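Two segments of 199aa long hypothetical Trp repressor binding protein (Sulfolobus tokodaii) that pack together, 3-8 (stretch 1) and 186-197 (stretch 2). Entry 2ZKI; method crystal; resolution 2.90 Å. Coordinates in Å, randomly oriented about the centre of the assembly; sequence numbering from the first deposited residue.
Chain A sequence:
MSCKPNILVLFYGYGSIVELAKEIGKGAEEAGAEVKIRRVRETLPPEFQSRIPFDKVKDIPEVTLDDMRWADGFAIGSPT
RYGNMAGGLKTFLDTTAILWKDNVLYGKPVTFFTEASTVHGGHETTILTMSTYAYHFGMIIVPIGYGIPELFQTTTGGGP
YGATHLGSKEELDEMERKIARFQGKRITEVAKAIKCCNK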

# COMPACT_ATOMS: atom_id res chain seq x y z
N CYS A 3 -36.08 -5.02 -9.04
CA CYS A 3 -34.81 -5.10 -8.26
C CYS A 3 -34.09 -3.75 -8.23
O CYS A 3 -33.83 -3.15 -9.27
CB CYS A 3 -33.89 -6.18 -8.84
SG CYS A 3 -32.46 -6.59 -7.79
N LYS A 4 -33.78 -3.29 -7.02
CA LYS A 4 -33.17 -1.97 -6.81
C LYS A 4 -32.13 -2.05 -5.69
O LYS A 4 -32.44 -2.53 -4.59
CB LYS A 4 -34.25 -0.95 -6.47
CG LYS A 4 -33.89 0.50 -6.76
CD LYS A 4 -34.97 1.43 -6.25
CE LYS A 4 -34.74 2.87 -6.69
NZ LYS A 4 -35.80 3.78 -6.18
N PRO A 5 -30.89 -1.59 -5.95
CA PRO A 5 -29.81 -1.71 -4.97
C PRO A 5 -29.80 -0.60 -3.92
O PRO A 5 -30.11 0.56 -4.23
CB PRO A 5 -28.55 -1.65 -5.83
CG PRO A 5 -28.93 -0.81 -7.00
CD PRO A 5 -30.42 -0.94 -7.20
N ASN A 6 -29.45 -0.96 -2.69
CA ASN A 6 -29.30 0.01 -1.61
C ASN A 6 -27.86 0.48 -1.50
O ASN A 6 -26.94 -0.32 -1.36
CB ASN A 6 -29.76 -0.59 -0.27
CG ASN A 6 -31.25 -0.91 -0.25
OD1 ASN A 6 -31.65 -1.93 0.32
ND2 ASN A 6 -32.07 -0.04 -0.84
N ILE A 7 -27.67 1.80 -1.57
CA ILE A 7 -26.34 2.39 -1.51
C ILE A 7 -26.17 3.19 -0.22
O ILE A 7 -26.91 4.14 0.03
CB ILE A 7 -26.04 3.27 -2.75
CG1 ILE A 7 -26.08 2.43 -4.04
CG2 ILE A 7 -24.71 4.02 -2.61
CD1 ILE A 7 -25.13 1.23 -4.07
N LEU A 8 -25.19 2.78 0.59
CA LEU A 8 -24.84 3.50 1.80
C LEU A 8 -23.62 4.38 1.57
O LEU A 8 -22.55 3.88 1.20
CB LEU A 8 -24.58 2.53 2.96
CG LEU A 8 -24.35 3.14 4.35
CD1 LEU A 8 -25.66 3.59 4.98
CD2 LEU A 8 -23.65 2.15 5.25
N ARG A 186 -21.11 4.65 -10.63
CA ARG A 186 -20.24 3.50 -10.80
C ARG A 186 -20.48 2.40 -9.75
O ARG A 186 -20.48 1.21 -10.08
CB ARG A 186 -18.77 3.95 -10.82
CG ARG A 186 -17.76 2.95 -11.37
CD ARG A 186 -17.85 2.78 -12.89
NE ARG A 186 -18.74 1.68 -13.27
CZ ARG A 186 -18.40 0.39 -13.26
NH1 ARG A 186 -17.18 0.01 -12.89
NH2 ARG A 186 -19.28 -0.52 -13.62
N ILE A 187 -20.70 2.80 -8.50
CA ILE A 187 -20.95 1.83 -7.42
C ILE A 187 -22.34 1.18 -7.52
O ILE A 187 -22.50 0.01 -7.19
CB ILE A 187 -20.71 2.44 -5.99
CG1 ILE A 187 -20.82 1.37 -4.89
CG2 ILE A 187 -21.67 3.59 -5.69
CD1 ILE A 187 -19.69 0.36 -4.88
N THR A 188 -23.31 1.95 -7.99
CA THR A 188 -24.68 1.46 -8.17
C THR A 188 -24.74 0.37 -9.23
O THR A 188 -25.42 -0.64 -9.05
CB THR A 188 -25.64 2.62 -8.53
OG1 THR A 188 -25.59 3.62 -7.51
CG2 THR A 188 -27.07 2.12 -8.66
N GLU A 189 -24.01 0.57 -10.33
CA GLU A 189 -23.97 -0.39 -11.44
C GLU A 189 -23.45 -1.76 -11.01
O GLU A 189 -23.99 -2.79 -11.42
CB GLU A 189 -23.12 0.15 -12.59
CG GLU A 189 -23.81 1.24 -13.41
CD GLU A 189 -23.02 1.66 -14.63
OE1 GLU A 189 -21.82 2.00 -14.49
OE2 GLU A 189 -23.60 1.66 -15.74
N VAL A 190 -22.42 -1.76 -10.17
CA VAL A 190 -21.83 -3.00 -9.67
C VAL A 190 -22.74 -3.63 -8.62
O VAL A 190 -22.85 -4.85 -8.53
CB VAL A 190 -20.41 -2.76 -9.09
CG1 VAL A 190 -19.71 -4.08 -8.78
CG2 VAL A 190 -19.57 -1.94 -10.05
N ALA A 191 -23.41 -2.78 -7.84
CA ALA A 191 -24.30 -3.22 -6.77
C ALA A 191 -25.49 -4.03 -7.29
O ALA A 191 -25.83 -5.07 -6.72
CB ALA A 191 -24.79 -2.03 -5.96
N LYS A 192 -26.10 -3.56 -8.38
CA LYS A 192 -27.24 -4.26 -8.97
C LYS A 192 -26.82 -5.46 -9.82
O LYS A 192 -27.63 -6.35 -10.06
CB LYS A 192 -28.16 -3.29 -9.75
CG LYS A 192 -27.52 -2.55 -10.92
CD LYS A 192 -27.85 -3.20 -12.27
CE LYS A 192 -29.27 -2.89 -12.73
NZ LYS A 192 -29.51 -3.35 -14.13
N ALA A 193 -25.56 -5.48 -10.24
CA ALA A 193 -25.03 -6.62 -11.00
C ALA A 193 -24.81 -7.84 -10.10
O ALA A 193 -25.02 -8.97 -10.53
CB ALA A 193 -23.74 -6.23 -11.70
N ILE A 194 -24.38 -7.59 -8.86
CA ILE A 194 -24.16 -8.67 -7.89
C ILE A 194 -25.48 -9.16 -7.31
O ILE A 194 -25.69 -10.37 -7.19
CB ILE A 194 -23.19 -8.22 -6.75
CG1 ILE A 194 -21.80 -7.86 -7.31
CG2 ILE A 194 -23.08 -9.28 -5.65
CD1 ILE A 194 -20.96 -9.04 -7.80
N LYS A 195 -26.36 -8.23 -6.96
CA LYS A 195 -27.63 -8.55 -6.32
C LYS A 195 -28.65 -9.16 -7.29
O LYS A 195 -29.12 -10.28 -7.07
CB LYS A 195 -28.21 -7.30 -5.65
CG LYS A 195 -29.47 -7.54 -4.83
CD LYS A 195 -30.11 -6.22 -4.44
CE LYS A 195 -31.28 -6.43 -3.48
NZ LYS A 195 -31.91 -5.14 -3.09
N CYS A 196 -28.98 -8.42 -8.35
CA CYS A 196 -30.10 -8.77 -9.23
C CYS A 196 -29.79 -9.88 -10.23
O CYS A 196 -30.57 -10.82 -10.38
CB CYS A 196 -30.59 -7.53 -9.98
SG CYS A 196 -30.85 -6.08 -8.93
N CYS A 197 -28.65 -9.76 -10.92
CA CYS A 197 -28.28 -10.66 -12.01
C CYS A 197 -28.33 -12.15 -11.63
O CYS A 197 -28.80 -12.98 -12.42
CB CYS A 197 -26.90 -10.29 -12.55
SG CYS A 197 -26.54 -10.93 -14.20

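Strand 6-8 and the C-terminal helix, 186-195, make an angle of 135° between their N-to-C directions. Cys3 sits near Cys196 and Ile7 near Ile187, earlier in the helix. Alternation along the extended chain turns Cys3, Pro5 and Ile7 toward the helix and Lys4 and Asn6 away.

Pro5 supplies the central bump. Its compact ring settles among three helix side chains: CB of Pro5 lies 3.8 Å from CB of Ala191, while CG of Pro5 lies 3.8 Å from both CG2 of Thr188 and CB of Lys192. Ala191 suits the base of this hollow because its lone methyl lets the chain come close. Lys192 lends its CB to the wall, and the rest of its side chain leads away, keeping the charge out of the apolar contact.

The same methyl serves Ile7, whose CD1 approaches CB of Ala191 to 3.8 Å. The side chain of Ile7 also reaches Ile187, CG2 of Ile7 lying 4.3 Å from CG2 of Ile187, and CG1 of Ile7 rests 3.7 Å from OG1 of Thr188, so the branched side chain fills a buried gap.

At the far end, a disulfide locks the packing: SG of Cys3 bonds SG of Cys196 at 2.0 Å, with chi3 of -84°. Beside it, the fully extended Lys195 reaches over to donate a hydrogen bond from NZ to O of Lys4, 3.1 Å.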